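Local coordinates for protein death domain of TUBE (Drosophila melanogaster, PDB 1D2Z) that recruits the kinase Pelle to the plasma membrane through its death domain and so relays the Toll signal that sets embryonic dorsoventral polarity, at residues 18-22 with 125-130; 34-40 with 113-119; 48-54 with 106-112. All blocks are in the same frame, centred on the assembly; numbering follows the deposited sequence.

Overall arrangement
All three contacts belong to the six-helix bundle of the Tube death domain. Contacts 2 and 3 share helix 107-116, contact 3 at its N-terminal half and contact 2 at its C-terminal end, with centres about 12 Å apart; contact 1 joins helix 16-27 to helix 120-130, the helix that follows 107-116. Contacts 1 and 2 are largely buried, contact 3 only partly. Contact 2 has no hydrogen bond or salt bridge between its segments, is mainly apolar and lies closest to the chain centre, whereas contact 1 adds a salt-bridge network and contact 3 relies on amide and hydroxyl hydrogen bonds. They meet through V126 on L114, L22 on L110 and L35 on L110.

Contact 1 (18-22 with 125-130); sequences DIYRL and FVALDF
D18 opens the contact by laying its CB 3.8 Å from CE1 of F130, while its backbone O lies at the edge of that ring, near the ring plane. The carboxylate turns to charged and polar company: OD2 is hydrogen-bonded to the hydroxyl of Y5, and OD1 receives NH2 of R21 at 2.9 Å, close to the guanidinium plane and nearly in line with the C-O bond. R21 does most of the bridging. Its CB rests 3.7 Å from F125 CZ, and the chain then bends at chi3 (-68°), bringing the guanidinium back to the outer edge of the same ring. CZ of F125 sits over the centre of one guanidinium face, and the two planes stand 86° apart, so the phenyl meets the cation with its edge. NH2 goes on to form a salt bridge with D129 OD1 at 2.8 Å, the carboxylate being steeply turned against the guanidinium. One nitrogen thus serves two aspartates whose OD1 atoms are 4.0 Å apart; R21, with K4 in a second salt bridge to D129, would be expected to offset their mutual repulsion. L22 closes the segment on the apolar side, CB 3.9 Å from F125 CE2 and CD1 3.9 Å from V126 CG2. The local helix axes run roughly antiparallel, at 151°, and the 11.3 Å between them is spanned largely by the F125 and F130 rings, with L22 and R21 meeting F125 and D18 meeting F130 from the other helix. Beyond this pair, L22 and V126 both pack on L110 of helix 107-116, I19 and L22 reach I92 of helix 87-96, and the ring of F130 meets Y5 edge-to-face, which ties the N-terminal stretch to the first and last helices of the death domain.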
# COMPACT_ATOMS: atom_id res chain seq x y z
N ASP B 18 -16.59 2.64 6.50
CA ASP B 18 -15.79 2.82 5.30
C ASP B 18 -14.36 3.19 5.69
O ASP B 18 -13.40 2.67 5.12
CB ASP B 18 -16.40 3.87 4.37
CG ASP B 18 -17.55 3.32 3.55
OD1 ASP B 18 -17.52 2.12 3.20
OD2 ASP B 18 -18.48 4.09 3.24
N ILE B 19 -14.24 4.09 6.67
CA ILE B 19 -12.93 4.51 7.15
C ILE B 19 -12.23 3.29 7.76
O ILE B 19 -11.03 3.11 7.60
CB ILE B 19 -13.04 5.61 8.23
CG1 ILE B 19 -13.51 6.93 7.61
CG2 ILE B 19 -11.69 5.81 8.92
CD1 ILE B 19 -12.56 7.50 6.57
N TYR B 20 -13.02 2.42 8.41
CA TYR B 20 -12.46 1.23 9.03
C TYR B 20 -11.84 0.27 8.01
O TYR B 20 -10.81 -0.33 8.29
CB TYR B 20 -13.53 0.49 9.85
CG TYR B 20 -12.98 -0.71 10.60
CD1 TYR B 20 -12.04 -0.54 11.61
CD2 TYR B 20 -13.37 -2.00 10.26
CE1 TYR B 20 -11.49 -1.64 12.27
CE2 TYR B 20 -12.84 -3.11 10.92
CZ TYR B 20 -11.90 -2.92 11.92
OH TYR B 20 -11.35 -3.99 12.57
N ARG B 21 -12.49 0.12 6.86
CA ARG B 21 -11.96 -0.76 5.83
C ARG B 21 -10.64 -0.19 5.33
O ARG B 21 -9.67 -0.93 5.13
CB ARG B 21 -12.97 -0.94 4.69
CG ARG B 21 -14.21 -1.73 5.12
CD ARG B 21 -15.05 -2.18 3.94
NE ARG B 21 -15.67 -1.05 3.25
CZ ARG B 21 -16.09 -1.08 1.99
NH1 ARG B 21 -15.95 -2.19 1.26
NH2 ARG B 21 -16.65 -0.01 1.46
N LEU B 22 -10.58 1.13 5.20
CA LEU B 22 -9.36 1.82 4.78
C LEU B 22 -8.28 1.61 5.85
O LEU B 22 -7.12 1.34 5.53
CB LEU B 22 -9.62 3.32 4.60
CG LEU B 22 -8.39 4.23 4.42
CD1 LEU B 22 -7.66 3.89 3.13
CD2 LEU B 22 -8.84 5.67 4.42
N PHE B 125 -8.15 1.61 -3.24
CA PHE B 125 -9.38 1.42 -2.49
C PHE B 125 -10.16 2.73 -2.42
O PHE B 125 -11.37 2.75 -2.65
CB PHE B 125 -9.07 0.93 -1.07
CG PHE B 125 -10.29 0.85 -0.19
CD1 PHE B 125 -11.22 -0.18 -0.34
CD2 PHE B 125 -10.51 1.82 0.79
CE1 PHE B 125 -12.36 -0.24 0.47
CE2 PHE B 125 -11.65 1.76 1.60
CZ PHE B 125 -12.57 0.73 1.44
N VAL B 126 -9.48 3.82 -2.10
CA VAL B 126 -10.12 5.12 -2.02
C VAL B 126 -10.65 5.57 -3.38
O VAL B 126 -11.75 6.12 -3.48
CB VAL B 126 -9.17 6.20 -1.43
CG1 VAL B 126 -9.76 7.60 -1.60
CG2 VAL B 126 -8.91 5.91 0.06
N ALA B 127 -9.88 5.32 -4.43
CA ALA B 127 -10.29 5.71 -5.78
C ALA B 127 -11.53 4.96 -6.25
O ALA B 127 -12.51 5.56 -6.68
CB ALA B 127 -9.15 5.50 -6.77
N LEU B 128 -11.49 3.64 -6.13
CA LEU B 128 -12.60 2.80 -6.56
C LEU B 128 -13.83 2.87 -5.65
O LEU B 128 -14.88 3.36 -6.05
CB LEU B 128 -12.13 1.35 -6.68
CG LEU B 128 -11.09 1.06 -7.77
CD1 LEU B 128 -10.52 -0.34 -7.61
CD2 LEU B 128 -11.74 1.24 -9.14
N ASP B 129 -13.66 2.41 -4.41
CA ASP B 129 -14.75 2.37 -3.44
C ASP B 129 -15.36 3.71 -3.03
O ASP B 129 -16.58 3.84 -2.96
CB ASP B 129 -14.30 1.59 -2.20
CG ASP B 129 -15.47 1.16 -1.32
OD1 ASP B 129 -15.87 1.96 -0.44
OD2 ASP B 129 -15.96 0.03 -1.50
N PHE B 130 -14.52 4.70 -2.73
CA PHE B 130 -15.00 6.01 -2.31
C PHE B 130 -15.41 6.96 -3.44
O PHE B 130 -16.46 7.62 -3.36
CB PHE B 130 -13.95 6.74 -1.46
CG PHE B 130 -13.74 6.15 -0.09
CD1 PHE B 130 -14.18 4.87 0.23
CD2 PHE B 130 -13.05 6.88 0.88
CE1 PHE B 130 -13.94 4.33 1.49
CE2 PHE B 130 -12.80 6.34 2.15
CZ PHE B 130 -13.25 5.07 2.45

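Contact 2 (34-40 with 113-119); sequences KLMSIIP and LLVQAEL
L35 and A117 mark the nearest backbone approach, their CA atoms 6.4 Å apart, where helix 31-38 passes the C-terminal end of helix 107-116, which finishes in a Schellman motif with E118 in positive phi. L35 puts its two methyls to different partners: CD1 meets CB of L113 at 3.8 Å, the side chains crossing at about a right angle, and CD2 reaches CD2 of L114. Its CB is met in turn by CD1 of L119, 3.8 Å away, from the residue at the N-cap position of the next helix. I38 holds CG1 between its backbone N and carbonyl carbon (chi1 69°), which sends CD1 toward the helix end; there this one methyl touches CB of A117 at 3.7 Å, CG of Q116 and the backbone O of L113. L113 is the broad partner on the other side. Its CD2 approaches CD of P40 tip to tip at 3.6 Å, and its CD1 lies against CG1 of I39, 4.0 Å off, so L113 meets both residues that follow helix 31-38. K34 borders the cluster with its aliphatic part: CD lies 4.1 Å from CD2 of L119, and the extended chain carries NZ onward to a hydrogen bond with Q72 of the Pelle death domain. The same glutamine is hydrogen-bonded to the backbone O of E118, placing this edge of the contact at the Tube-Pelle interface, while M91 and W95 of helix 87-96 pack on the leucines L35 and L113. With no hydrogen bond or salt bridge between its segments, the contact probably owes its cohesion mainly to van der Waals packing of aliphatic groups; at its edge, K34 and E118 add hydrogen bonds to the neighbouring Pelle chain.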
# COMPACT_ATOMS: atom_id res chain seq x y z
N LYS B 34 3.63 6.04 7.51
CA LYS B 34 4.13 6.70 6.31
C LYS B 34 3.21 7.83 5.88
O LYS B 34 3.68 8.91 5.50
CB LYS B 34 4.29 5.68 5.18
CG LYS B 34 5.21 4.52 5.52
CD LYS B 34 5.34 3.57 4.35
CE LYS B 34 6.16 2.35 4.72
NZ LYS B 34 6.43 1.50 3.54
N LEU B 35 1.90 7.59 5.93
CA LEU B 35 0.93 8.62 5.56
C LEU B 35 0.97 9.77 6.56
O LEU B 35 1.09 10.94 6.18
CB LEU B 35 -0.49 8.03 5.51
CG LEU B 35 -1.67 9.00 5.42
CD1 LEU B 35 -1.62 9.82 4.14
CD2 LEU B 35 -2.98 8.22 5.49
N MET B 36 0.90 9.44 7.85
CA MET B 36 0.89 10.44 8.91
C MET B 36 2.09 11.37 8.88
O MET B 36 1.96 12.57 9.09
CB MET B 36 0.79 9.78 10.28
CG MET B 36 0.57 10.75 11.43
SD MET B 36 0.16 9.92 12.97
CE MET B 36 -0.03 11.33 14.07
N SER B 37 3.25 10.80 8.55
CA SER B 37 4.50 11.54 8.50
C SER B 37 4.61 12.56 7.38
O SER B 37 5.37 13.52 7.49
CB SER B 37 5.68 10.57 8.40
OG SER B 37 5.79 9.80 9.59
N ILE B 38 3.87 12.35 6.29
CA ILE B 38 3.95 13.28 5.16
C ILE B 38 2.80 14.27 5.02
O ILE B 38 2.78 15.05 4.07
CB ILE B 38 4.16 12.54 3.82
CG1 ILE B 38 2.92 11.74 3.44
CG2 ILE B 38 5.39 11.63 3.92
CD1 ILE B 38 2.84 11.43 1.95
N ILE B 39 1.85 14.25 5.96
CA ILE B 39 0.72 15.18 5.91
C ILE B 39 1.25 16.60 6.04
O ILE B 39 1.78 16.98 7.08
CB ILE B 39 -0.29 14.89 7.04
CG1 ILE B 39 -0.99 13.56 6.79
CG2 ILE B 39 -1.31 16.02 7.15
CD1 ILE B 39 -1.75 13.03 7.98
N PRO B 40 1.15 17.40 4.96
CA PRO B 40 1.62 18.79 4.95
C PRO B 40 0.86 19.65 5.95
O PRO B 40 -0.32 19.42 6.23
CB PRO B 40 1.35 19.24 3.52
CG PRO B 40 1.35 17.95 2.73
CD PRO B 40 0.58 17.05 3.65
N LEU B 113 -2.26 12.18 -1.04
CA LEU B 113 -1.18 11.90 -0.08
C LEU B 113 -0.85 10.40 -0.11
O LEU B 113 0.31 10.03 0.00
CB LEU B 113 -1.56 12.35 1.33
CG LEU B 113 -1.62 13.87 1.56
CD1 LEU B 113 -2.00 14.18 2.99
CD2 LEU B 113 -0.27 14.51 1.23
N LEU B 114 -1.86 9.55 -0.30
CA LEU B 114 -1.63 8.11 -0.37
C LEU B 114 -0.74 7.79 -1.56
O LEU B 114 0.19 6.98 -1.46
CB LEU B 114 -2.96 7.35 -0.49
CG LEU B 114 -3.89 7.36 0.73
CD1 LEU B 114 -5.22 6.72 0.37
CD2 LEU B 114 -3.24 6.62 1.89
N VAL B 115 -1.00 8.47 -2.68
CA VAL B 115 -0.22 8.29 -3.90
C VAL B 115 1.22 8.76 -3.70
O VAL B 115 2.16 8.08 -4.11
CB VAL B 115 -0.88 9.07 -5.08
CG1 VAL B 115 0.02 9.02 -6.33
CG2 VAL B 115 -2.25 8.48 -5.39
N GLN B 116 1.40 9.91 -3.05
CA GLN B 116 2.73 10.46 -2.77
C GLN B 116 3.58 9.49 -1.95
O GLN B 116 4.80 9.39 -2.15
CB GLN B 116 2.61 11.80 -2.03
CG GLN B 116 3.94 12.36 -1.50
CD GLN B 116 4.91 12.75 -2.60
OE1 GLN B 116 4.50 13.13 -3.71
NE2 GLN B 116 6.20 12.66 -2.31
N ALA B 117 2.95 8.77 -1.02
CA ALA B 117 3.67 7.80 -0.19
C ALA B 117 3.69 6.38 -0.78
O ALA B 117 4.16 5.44 -0.14
CB ALA B 117 3.06 7.78 1.22
N GLU B 118 3.18 6.25 -2.00
CA GLU B 118 3.11 4.97 -2.72
C GLU B 118 2.30 3.89 -2.00
O GLU B 118 2.59 2.69 -2.13
CB GLU B 118 4.51 4.45 -3.06
CG GLU B 118 5.32 5.42 -3.93
CD GLU B 118 6.54 4.79 -4.59
OE1 GLU B 118 7.19 3.92 -3.98
OE2 GLU B 118 6.86 5.19 -5.72
N LEU B 119 1.29 4.32 -1.26
CA LEU B 119 0.39 3.42 -0.53
C LEU B 119 -0.73 3.10 -1.52
O LEU B 119 -1.88 3.51 -1.35
CB LEU B 119 -0.14 4.12 0.72
CG LEU B 119 0.95 4.69 1.65
CD1 LEU B 119 0.33 5.38 2.86
CD2 LEU B 119 1.91 3.58 2.11

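Contact 3 (48-54 with 106-112); sequences CSGAGCL and TVGVLLQ
Q112 reaches from helix 107-116 into the turn after helix 45-49, and its side chain is the axis of the contact. CB lies 4.0 Å from L54 CD1. With CG anti to the carbonyl carbon (chi1 -71°) and the chain extended beyond it, the amide is carried among the turn's backbone groups, its CD 3.6 Å from L54 CB. At the tip, NE2 donates to the backbone O of C48 at 2.8 Å, in the carbonyl plane but somewhat bent at the hydrogen (135°). NE2 also donates to G108 O, 3.1 Å away and one turn back in its own helix, approaching from above that carbonyl's plane, on the face opposite to the one used by the Q112 backbone N. OE1 accepts from L54 N at 3.0 Å, tilted from the carbonyl plane, and from a water that also donates to L54 O. With NE2 donating and OE1 accepting, the amide's orientation is probably well defined. Replaced by alanine, this position would lose the amide, which is likely to leave C48 O and L54 N without these mates and free the loop to shift from the helix. Nearer the helix start, T106 OG1 donates to S49 OG at 2.6 Å, and S49 OG is itself bonded to V45 O. G108 permits the close approach: its CA lies 3.4 Å from S49 O, where a CB would clash. V109 packs alongside, CG2 against C48 CB and CG1 3.9 Å from L54 CD1. T106, the N-cap whose OG1 weakly accepts from V109 N, joins the capped start of helix 107-116 to the end of helix 45-49, and Q112 ties the following loop, with its type II beta turn G50 to C53, to the same helix within the death-domain bundle.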
# COMPACT_ATOMS: atom_id res chain seq x y z
N CYS B 48 -6.91 22.01 -2.38
CA CYS B 48 -6.02 20.89 -2.65
C CYS B 48 -6.74 19.57 -2.95
O CYS B 48 -6.10 18.60 -3.35
CB CYS B 48 -5.08 20.66 -1.46
SG CYS B 48 -3.79 21.90 -1.23
N SER B 49 -8.06 19.55 -2.76
CA SER B 49 -8.86 18.34 -2.97
C SER B 49 -9.01 17.84 -4.41
O SER B 49 -9.06 16.62 -4.64
CB SER B 49 -10.26 18.51 -2.36
OG SER B 49 -10.19 18.67 -0.95
N GLY B 50 -9.14 18.76 -5.36
CA GLY B 50 -9.29 18.38 -6.76
C GLY B 50 -8.13 17.54 -7.27
O GLY B 50 -7.05 17.54 -6.68
N ALA B 51 -8.35 16.81 -8.36
CA ALA B 51 -7.31 15.97 -8.95
C ALA B 51 -6.13 16.82 -9.41
O ALA B 51 -6.31 17.80 -10.14
CB ALA B 51 -7.88 15.15 -10.11
N GLY B 52 -4.94 16.48 -8.93
CA GLY B 52 -3.74 17.22 -9.29
C GLY B 52 -3.67 18.61 -8.67
O GLY B 52 -2.88 19.45 -9.11
N CYS B 53 -4.51 18.85 -7.66
CA CYS B 53 -4.54 20.14 -6.99
C CYS B 53 -3.62 20.20 -5.77
O CYS B 53 -3.39 21.29 -5.23
CB CYS B 53 -5.96 20.52 -6.59
SG CYS B 53 -7.03 20.94 -7.99
N LEU B 54 -3.14 19.05 -5.32
CA LEU B 54 -2.25 19.03 -4.17
C LEU B 54 -0.80 18.90 -4.63
O LEU B 54 -0.32 17.80 -4.91
CB LEU B 54 -2.61 17.89 -3.20
CG LEU B 54 -2.13 17.96 -1.74
CD1 LEU B 54 -2.76 16.83 -0.95
CD2 LEU B 54 -0.61 17.88 -1.63
N THR B 106 -9.85 15.96 3.59
CA THR B 106 -10.88 15.41 2.71
C THR B 106 -10.39 14.16 1.98
O THR B 106 -9.20 13.84 2.00
CB THR B 106 -11.28 16.44 1.64
OG1 THR B 106 -10.11 16.89 0.95
CG2 THR B 106 -11.98 17.65 2.29
N VAL B 107 -11.32 13.48 1.32
CA VAL B 107 -11.03 12.27 0.55
C VAL B 107 -10.03 12.55 -0.58
O VAL B 107 -9.20 11.69 -0.90
CB VAL B 107 -12.32 11.67 -0.06
CG1 VAL B 107 -11.99 10.51 -1.00
CG2 VAL B 107 -13.26 11.18 1.05
N GLY B 108 -10.14 13.73 -1.19
CA GLY B 108 -9.26 14.11 -2.29
C GLY B 108 -7.84 14.34 -1.81
O GLY B 108 -6.89 13.96 -2.49
N VAL B 109 -7.70 14.97 -0.65
CA VAL B 109 -6.40 15.22 -0.06
C VAL B 109 -5.79 13.89 0.38
O VAL B 109 -4.60 13.66 0.18
CB VAL B 109 -6.50 16.20 1.14
CG1 VAL B 109 -5.24 16.13 2.00
CG2 VAL B 109 -6.69 17.62 0.62
N LEU B 110 -6.61 13.01 0.95
CA LEU B 110 -6.14 11.70 1.39
C LEU B 110 -5.61 10.90 0.20
O LEU B 110 -4.50 10.37 0.26
CB LEU B 110 -7.27 10.92 2.07
CG LEU B 110 -7.03 9.41 2.26
CD1 LEU B 110 -5.96 9.17 3.31
CD2 LEU B 110 -8.34 8.73 2.67
N LEU B 111 -6.39 10.85 -0.88
CA LEU B 111 -6.00 10.10 -2.07
C LEU B 111 -4.65 10.54 -2.61
O LEU B 111 -3.78 9.71 -2.87
CB LEU B 111 -7.07 10.23 -3.17
CG LEU B 111 -6.70 9.60 -4.52
CD1 LEU B 111 -6.46 8.11 -4.33
CD2 LEU B 111 -7.79 9.84 -5.56
N GLN B 112 -4.46 11.85 -2.77
CA GLN B 112 -3.21 12.38 -3.29
C GLN B 112 -2.02 12.12 -2.35
O GLN B 112 -0.91 11.85 -2.82
CB GLN B 112 -3.35 13.86 -3.62
CG GLN B 112 -4.22 14.08 -4.85
CD GLN B 112 -4.53 15.53 -5.10
OE1 GLN B 112 -3.86 16.20 -5.88
NE2 GLN B 112 -5.58 16.03 -4.45
O HOH W 1 -1.51 15.56 -6.99